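Local coordinates for YECBM32 (Yersinia enterocolitica, PDB 2JDA), which binds polygalacturonic acid, the backbone of plant pectin, in the bacterial periplasm through a calcium-containing carbohydrate-binding module of the F5/8 type C family, at residues Asn28-Val34 against Ile128-Ala132; Glu57-Val62 against Gly100-Thr104. One frame throughout, in Å; residues are numbered along the deposited sequence.

In the fold
Both contacts meet on one mixed sheet of a beta-sandwich, where strands 125-133 and 53-63 run side by side: Val-62 O accepts from Asn-129 N at 2.8 Å and Leu-60 N donates to Ala-132 O at 2.8 Å. Interaction 1 ties the loop 28-34 to strand 125-133 through a calcium ion, and interaction 2 adds strand 101-105 to the other edge of 53-63, nested in sequence inside the stretch of chain that interaction 1 closes. Each is partly buried. Interaction 1 joins an oxygen-lined metal site at the surface to isoleucines facing the interior; interaction 2 is regular antiparallel pairing, with a largely apolar face against the opposing sheet and a more polar outer one.

Interaction 1. Residues Asn28-Val34 against Ile128-Ala132; sequences NIADGDV and INEIA. With CA (calcium ion), chain C.
Ile-29, Glu-130 and Val-34 lose the most surface where loop 28-34 folds over strand 125-133 near its corner at Asn-129. Ile-29 lies in a 3-10 segment (phi/psi -77/-13); its O accepts from Ile-131 N at 2.9 Å and receives a CA-H...O contact from Glu-130 CA at 3.3 Å. The tt side chain of Ile-29 places CG1 3.7 Å from Ile-128 CG2 and 3.8 Å from Ile-131 CG2, a branched apolar group suited to the interior. Glu-130 (chi1 t, chi2 p) bends its carboxylate back under the loop: OE2 accepts from Gly-32 N at 2.7 Å, and OE1 binds calcium at 2.4 Å. Gly-32 turns at phi 76°, which favours glycine, and Asp-31 OD1 closes an Asx turn onto Asp-33 N at 3.1 Å. Val-34 sits beside Asn-129, its O 3.3 Å from Asn-129 CG. Calcium is also held by Asn-28 O (2.3 Å), Asp-31 OD1 (2.5 Å), Asp-33 O (2.3 Å) and Asn-129 O (2.4 Å), with Thr-36 completing the site. These oxygens crowd together (Asn-28 O to Asn-129 O, 3.2 Å); the cation offsets their repulsion, consistent with a structural role in holding loop to strand.

Interaction 2. Residues Glu57-Val62 against Gly100-Thr104; sequences ENILIV and GEKLT. With SO4 (sulfate ion), chain H.
Strand 101-104 runs antiparallel to strand 57-62, their axes 4.6 Å apart at closest and 152° between directions. Gly-100 leads in at phi/psi 78/178, its CA 4.2 Å from Val-62 CA and 3.2 Å from Ile-61 O, where a CB would collide. Glu-101 forms a hydrogen-bonded pair with Ile-61: Glu-101 N to Ile-61 O is 2.9 Å, Ile-61 N to Glu-101 O 3.0 Å. Its carboxylate, at the beginning of the strand, is held by Arg-142 and Ser-94 N. Lys-102 faces Leu-60 in a non-hydrogen-bonded pair; on the outer face its long chain passes Asn-58, CG to CG 4.1 Å, and NZ makes a weak hydrogen bond at 3.5 Å to O2 of a sulfate probably from the crystallisation liquor. Leu-103 pairs with Ile-59: Leu-103 N to Ile-59 O is 2.8 Å, Ile-59 N to Leu-103 O 2.9 Å. The mt side chain of Leu-103 turns inward, CD1 4.0 Å from Ile-61 CG2, and joins Ile-59 and Ile-61 against Phe-73 and Ile-75. Thr-104 CG2 lies 4.1 Å from Asn-58 CB. Such pairing, mostly apolar on the inner face (Glu-101 excepted) and mixed on the outer, is typical of F5/8 type C beta-sandwiches.

Interaction 1. Residues Asn28-Val34 against Ile128-Ala132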
ATOM      1  N   ASN A  28      10.721   1.907   3.963  1.00  9.97           N
ATOM      2  CA  ASN A  28      10.844   2.674   2.727  1.00  9.94           C
ATOM      3  C   ASN A  28       9.480   2.986   2.123  1.00  9.75           C
ATOM      4  O   ASN A  28       9.382   3.825   1.237  1.00 10.82           O
ATOM      5  CB  ASN A  28      11.694   1.979   1.651  1.00  9.90           C
ATOM      6  CG  ASN A  28      13.207   1.998   1.871  1.00 10.41           C
ATOM      7  OD1 ASN A  28      13.957   1.310   1.101  1.00 14.86           O
ATOM      8  ND2 ASN A  28      13.653   2.725   2.816  1.00  9.21           N
ATOM      9  N   ILE A  29       8.436   2.261   2.509  1.00 10.15           N
ATOM     10  CA  ILE A  29       7.130   2.492   1.895  1.00 10.48           C
ATOM     11  C   ILE A  29       6.477   3.739   2.439  1.00 10.88           C
ATOM     12  O   ILE A  29       5.480   4.171   1.879  1.00 12.30           O
ATOM     13  CB  ILE A  29       6.217   1.226   2.143  1.00 10.52           C
ATOM     14  CG1 ILE A  29       5.204   1.090   1.034  1.00 10.89           C
ATOM     15  CG2 ILE A  29       5.543   1.260   3.501  1.00 10.49           C
ATOM     16  CD1 ILE A  29       4.351  -0.165   1.142  1.00 11.45           C
ATOM     17  N   ALA A  30       7.006   4.295   3.534  1.00 11.72           N
ATOM     18  CA  ALA A  30       6.345   5.385   4.246  1.00 13.46           C
ATOM     19  C   ALA A  30       7.290   6.505   4.649  1.00 14.38           C
ATOM     20  O   ALA A  30       7.009   7.203   5.642  1.00 16.37           O
ATOM     21  CB  ALA A  30       5.629   4.840   5.452  1.00 14.48           C
ATOM     22  N   ASP A  31       8.381   6.675   3.893  1.00 13.78           N
ATOM     23  CA  ASP A  31       9.436   7.644   4.264  1.00 15.09           C
ATOM     24  C   ASP A  31       9.329   8.945   3.539  1.00 16.59           C
ATOM     25  O   ASP A  31      10.178   9.829   3.728  1.00 19.41           O
ATOM     26  CB  ASP A  31      10.833   7.043   4.095  1.00 14.16           C
ATOM     27  CG  ASP A  31      11.142   6.616   2.707  1.00 13.04           C
ATOM     28  OD1 ASP A  31      10.288   6.756   1.778  1.00 14.80           O
ATOM     29  OD2 ASP A  31      12.278   6.206   2.415  1.00 15.99           O
ATOM     30  N   GLY A  32       8.291   9.098   2.731  1.00 16.77           N
ATOM     31  CA  GLY A  32       8.094  10.341   2.007  1.00 18.42           C
ATOM     32  C   GLY A  32       8.996  10.534   0.820  1.00 19.04           C
ATOM     33  O   GLY A  32       9.000  11.606   0.174  1.00 21.77           O
ATOM     34  N   ASP A  33       9.700   9.489   0.429  1.00 18.11           N
ATOM     35  CA  ASP A  33      10.643   9.547  -0.658  1.00 17.48           C
ATOM     36  C   ASP A  33      10.234   8.523  -1.756  1.00 17.38           C
ATOM     37  O   ASP A  33      10.353   7.316  -1.530  1.00 16.40           O
ATOM     38  CB  ASP A  33      12.023   9.240  -0.080  1.00 18.71           C
ATOM     39  CG  ASP A  33      13.140   9.396  -1.076  1.00 18.76           C
ATOM     40  OD1 ASP A  33      12.873   9.516  -2.294  1.00 20.62           O
ATOM     41  OD2 ASP A  33      14.334   9.420  -0.715  1.00 21.17           O
ATOM     42  N   VAL A  34       9.768   8.976  -2.912  1.00 17.59           N
ATOM     43  CA  VAL A  34       9.364   8.050  -3.952  1.00 18.54           C
ATOM     44  C   VAL A  34      10.532   7.294  -4.570  1.00 17.29           C
ATOM     45  O   VAL A  34      10.303   6.360  -5.327  1.00 17.61           O
ATOM     46  CB  VAL A  34       8.554   8.736  -5.074  1.00 19.37           C
ATOM     47  CG1 VAL A  34       7.260   9.248  -4.487  1.00 21.81           C
ATOM     48  CG2 VAL A  34       9.398   9.797  -5.769  1.00 20.20           C
ATOM     49  N   ILE A 128       6.677  -1.235  -3.944  1.00 10.42           N
ATOM     50  CA  ILE A 128       5.886  -0.034  -3.697  1.00  9.70           C
ATOM     51  C   ILE A 128       6.809   1.082  -3.240  1.00 10.30           C
ATOM     52  O   ILE A 128       7.498   0.939  -2.248  1.00 10.32           O
ATOM     53  CB  ILE A 128       4.737  -0.292  -2.694  1.00 11.08           C
ATOM     54  CG1 ILE A 128       3.807  -1.392  -3.214  1.00 11.72           C
ATOM     55  CG2 ILE A 128       3.997   0.972  -2.466  1.00 10.92           C
ATOM     56  CD1 ILE A 128       2.757  -1.929  -2.190  1.00 11.73           C
ATOM     57  N   ASN A 129       6.796   2.193  -3.976  1.00 10.57           N
ATOM     58  CA  ASN A 129       7.629   3.333  -3.601  1.00 11.28           C
ATOM     59  C   ASN A 129       7.094   4.061  -2.383  1.00 11.22           C
ATOM     60  O   ASN A 129       7.855   4.500  -1.494  1.00 12.35           O
ATOM     61  CB  ASN A 129       7.742   4.330  -4.754  1.00 11.76           C
ATOM     62  CG  ASN A 129       8.400   3.770  -6.006  1.00 13.40           C
ATOM     63  OD1 ASN A 129       9.168   2.816  -5.969  1.00 15.15           O
ATOM     64  ND2 ASN A 129       8.073   4.389  -7.181  1.00 15.71           N
ATOM     65  N   GLU A 130       5.775   4.249  -2.317  1.00 12.01           N
ATOM     66  CA  GLU A 130       5.189   5.036  -1.257  1.00 13.14           C
ATOM     67  C   GLU A 130       3.702   4.690  -1.125  1.00 12.10           C
ATOM     68  O   GLU A 130       3.000   4.321  -2.073  1.00 12.07           O
ATOM     69  CB  GLU A 130       5.342   6.523  -1.595  1.00 14.31           C
ATOM     70  CG  GLU A 130       5.349   7.429  -0.419  1.00 20.75           C
ATOM     71  CD  GLU A 130       6.557   7.332   0.519  1.00 17.17           C
ATOM     72  OE1 GLU A 130       7.716   6.875   0.250  1.00 17.28           O
ATOM     73  OE2 GLU A 130       6.260   7.668   1.623  1.00 20.89           O
ATOM     74  N   ILE A 131       3.263   4.720   0.126  1.00 12.64           N
ATOM     75  CA  ILE A 131       1.880   4.657   0.487  1.00 13.33           C
ATOM     76  C   ILE A 131       1.612   5.740   1.504  1.00 13.52           C
ATOM     77  O   ILE A 131       2.396   5.994   2.411  1.00 14.01           O
ATOM     78  CB  ILE A 131       1.551   3.275   1.039  1.00 13.89           C
ATOM     79  CG1 ILE A 131       0.060   3.027   1.128  1.00 18.62           C
ATOM     80  CG2 ILE A 131       2.196   3.057   2.309  1.00 17.07           C
ATOM     81  CD1 ILE A 131      -0.231   1.540   0.762  1.00 23.14           C
ATOM     82  N   ALA A 132       0.449   6.350   1.397  1.00 12.61           N
ATOM     83  CA  ALA A 132       0.012   7.313   2.419  1.00 12.55           C
ATOM     84  C   ALA A 132      -1.487   7.104   2.676  1.00 11.82           C
ATOM     85  O   ALA A 132      -2.217   6.625   1.790  1.00 13.35           O
ATOM     86  CB  ALA A 132       0.301   8.726   2.007  1.00 13.71           C
TER
HETATM   87 CA    CA C1146       9.659   5.502  -0.295  1.00 11.95          CA

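Interaction 2. Residues Glu57-Val62 against Gly100-Thr104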
ATOM      1  N   GLU A  57     -10.257   7.440   4.872  1.00 13.13           N
ATOM      2  CA  GLU A  57     -11.067   7.746   3.700  1.00 14.67           C
ATOM      3  C   GLU A  57     -10.356   7.561   2.385  1.00 13.03           C
ATOM      4  O   GLU A  57     -11.031   7.447   1.356  1.00 14.33           O
ATOM      5  CB  GLU A  57     -11.641   9.136   3.769  1.00 17.59           C
ATOM      6  CG  GLU A  57     -10.728  10.279   3.746  1.00 21.86           C
ATOM      7  CD  GLU A  57     -11.511  11.573   3.680  1.00 29.57           C
ATOM      8  OE1 GLU A  57     -12.273  11.810   4.664  1.00 33.19           O
ATOM      9  OE2 GLU A  57     -11.423  12.302   2.634  1.00 34.83           O
ATOM     10  N   ASN A  58      -9.018   7.509   2.373  1.00 11.99           N
ATOM     11  CA  ASN A  58      -8.337   7.209   1.114  1.00 11.42           C
ATOM     12  C   ASN A  58      -6.964   6.612   1.382  1.00 11.09           C
ATOM     13  O   ASN A  58      -6.452   6.728   2.491  1.00 11.09           O
ATOM     14  CB  ASN A  58      -8.272   8.395   0.156  1.00 11.92           C
ATOM     15  CG  ASN A  58      -7.259   9.401   0.477  1.00 11.60           C
ATOM     16  OD1 ASN A  58      -6.091   9.079   0.682  1.00 12.90           O
ATOM     17  ND2 ASN A  58      -7.678  10.675   0.511  1.00 14.05           N
ATOM     18  N   ILE A  59      -6.427   5.952   0.371  1.00 10.51           N
ATOM     19  CA  ILE A  59      -5.048   5.479   0.381  1.00 10.98           C
ATOM     20  C   ILE A  59      -4.410   5.929  -0.926  1.00 11.37           C
ATOM     21  O   ILE A  59      -4.922   5.653  -2.004  1.00 12.58           O
ATOM     22  CB  ILE A  59      -5.000   3.956   0.528  1.00 13.05           C
ATOM     23  CG1 ILE A  59      -5.562   3.509   1.877  1.00 13.32           C
ATOM     24  CG2 ILE A  59      -3.579   3.464   0.301  1.00 14.56           C
ATOM     25  CD1 ILE A  59      -6.043   2.033   1.949  1.00 15.40           C
ATOM     26  N   LEU A  60      -3.267   6.584  -0.817  1.00 10.91           N
ATOM     27  CA  LEU A  60      -2.400   6.893  -1.950  1.00 11.46           C
ATOM     28  C   LEU A  60      -1.410   5.731  -2.107  1.00 11.56           C
ATOM     29  O   LEU A  60      -0.719   5.393  -1.159  1.00 11.51           O
ATOM     30  CB  LEU A  60      -1.646   8.199  -1.702  1.00 12.29           C
ATOM     31  CG  LEU A  60      -0.521   8.499  -2.726  1.00 15.59           C
ATOM     32  CD1 LEU A  60      -1.056   8.870  -4.076  1.00 15.89           C
ATOM     33  CD2 LEU A  60       0.396   9.602  -2.213  1.00 19.44           C
ATOM     34  N   ILE A  61      -1.339   5.146  -3.284  1.00 11.00           N
ATOM     35  CA  ILE A  61      -0.383   4.099  -3.614  1.00 11.20           C
ATOM     36  C   ILE A  61       0.439   4.519  -4.822  1.00 12.28           C
ATOM     37  O   ILE A  61      -0.081   4.979  -5.833  1.00 12.48           O
ATOM     38  CB  ILE A  61      -1.059   2.708  -3.766  1.00 12.24           C
ATOM     39  CG1 ILE A  61       0.020   1.642  -3.902  1.00 14.26           C
ATOM     40  CG2 ILE A  61      -2.070   2.666  -4.913  1.00 13.74           C
ATOM     41  CD1 ILE A  61      -0.511   0.226  -3.849  1.00 13.55           C
ATOM     42  N   VAL A  62       1.759   4.390  -4.666  1.00 12.00           N
ATOM     43  CA  VAL A  62       2.740   4.755  -5.684  1.00 11.91           C
ATOM     44  C   VAL A  62       3.571   3.494  -5.971  1.00 11.95           C
ATOM     45  O   VAL A  62       4.619   3.284  -5.368  1.00 12.50           O
ATOM     46  CB  VAL A  62       3.591   5.942  -5.219  1.00 12.77           C
ATOM     47  CG1 VAL A  62       4.522   6.397  -6.371  1.00 13.51           C
ATOM     48  CG2 VAL A  62       2.718   7.100  -4.682  1.00 14.35           C
ATOM     49  N   GLY A 100       0.957   7.665  -9.414  1.00 16.04           N
ATOM     50  CA  GLY A 100       0.311   7.030  -8.287  1.00 16.07           C
ATOM     51  C   GLY A 100      -1.200   7.122  -8.439  1.00 14.15           C
ATOM     52  O   GLY A 100      -1.714   7.681  -9.417  1.00 14.78           O
ATOM     53  N   GLU A 101      -1.898   6.542  -7.475  1.00 12.21           N
ATOM     54  CA  GLU A 101      -3.357   6.503  -7.502  1.00 11.35           C
ATOM     55  C   GLU A 101      -3.922   6.798  -6.122  1.00 11.74           C
ATOM     56  O   GLU A 101      -3.330   6.378  -5.101  1.00 12.35           O
ATOM     57  CB  GLU A 101      -3.895   5.152  -7.924  1.00 11.27           C
ATOM     58  CG  GLU A 101      -3.491   4.732  -9.312  1.00 12.19           C
ATOM     59  CD  GLU A 101      -4.011   3.371  -9.658  1.00 13.15           C
ATOM     60  OE1 GLU A 101      -5.209   3.257 -10.017  1.00 16.01           O
ATOM     61  OE2 GLU A 101      -3.192   2.411  -9.641  1.00 15.30           O
ATOM     62  N   LYS A 102      -5.076   7.482  -6.098  1.00 11.27           N
ATOM     63  CA  LYS A 102      -5.780   7.787  -4.859  1.00 11.60           C
ATOM     64  C   LYS A 102      -6.992   6.859  -4.828  1.00 11.31           C
ATOM     65  O   LYS A 102      -7.959   7.033  -5.572  1.00 12.48           O
ATOM     66  CB  LYS A 102      -6.218   9.251  -4.875  1.00 11.97           C
ATOM     67  CG  LYS A 102      -6.935   9.680  -3.624  1.00 14.59           C
ATOM     68  CD  LYS A 102      -7.233  11.186  -3.601  1.00 18.80           C
ATOM     69  CE  LYS A 102      -8.473  11.536  -4.271  1.00 24.80           C
ATOM     70  NZ  LYS A 102      -8.920  12.898  -3.684  1.00 27.66           N
ATOM     71  N   LEU A 103      -6.914   5.877  -3.962  1.00 10.67           N
ATOM     72  CA  LEU A 103      -7.958   4.870  -3.798  1.00  9.69           C
ATOM     73  C   LEU A 103      -8.933   5.340  -2.772  1.00 10.85           C
ATOM     74  O   LEU A 103      -8.520   5.736  -1.673  1.00 11.86           O
ATOM     75  CB  LEU A 103      -7.344   3.527  -3.358  1.00 10.20           C
ATOM     76  CG  LEU A 103      -6.156   3.020  -4.180  1.00 11.66           C
ATOM     77  CD1 LEU A 103      -5.678   1.722  -3.583  1.00 12.74           C
ATOM     78  CD2 LEU A 103      -6.466   2.916  -5.644  1.00 13.42           C
ATOM     79  N   THR A 104     -10.221   5.238  -3.085  1.00 10.25           N
ATOM     80  CA  THR A 104     -11.282   5.683  -2.150  1.00 10.52           C
ATOM     81  C   THR A 104     -12.285   4.567  -1.910  1.00  9.92           C
ATOM     82  O   THR A 104     -12.371   3.624  -2.670  1.00 10.41           O
ATOM     83  CB  THR A 104     -11.986   6.947  -2.655  1.00 10.64           C
ATOM     84  OG1 THR A 104     -12.633   6.676  -3.898  1.00 12.05           O
ATOM     85  CG2 THR A 104     -11.018   8.069  -2.894  1.00 11.93           C
TER
HETATM   86  S   SO4 H1151     -12.058  13.709  -7.174  1.00 23.11           S
HETATM   87  O1  SO4 H1151     -11.626  12.888  -8.283  1.00 21.87           O
HETATM   88  O2  SO4 H1151     -11.556  13.117  -5.913  1.00 26.43           O
HETATM   89  O3  SO4 H1151     -11.385  15.007  -7.329  1.00 29.56           O
HETATM   90  O4  SO4 H1151     -13.434  13.672  -7.090  1.00 25.09           O
HETATM   91  O   HOH W   1      -1.166   2.896  -8.409  1.00 30.52           O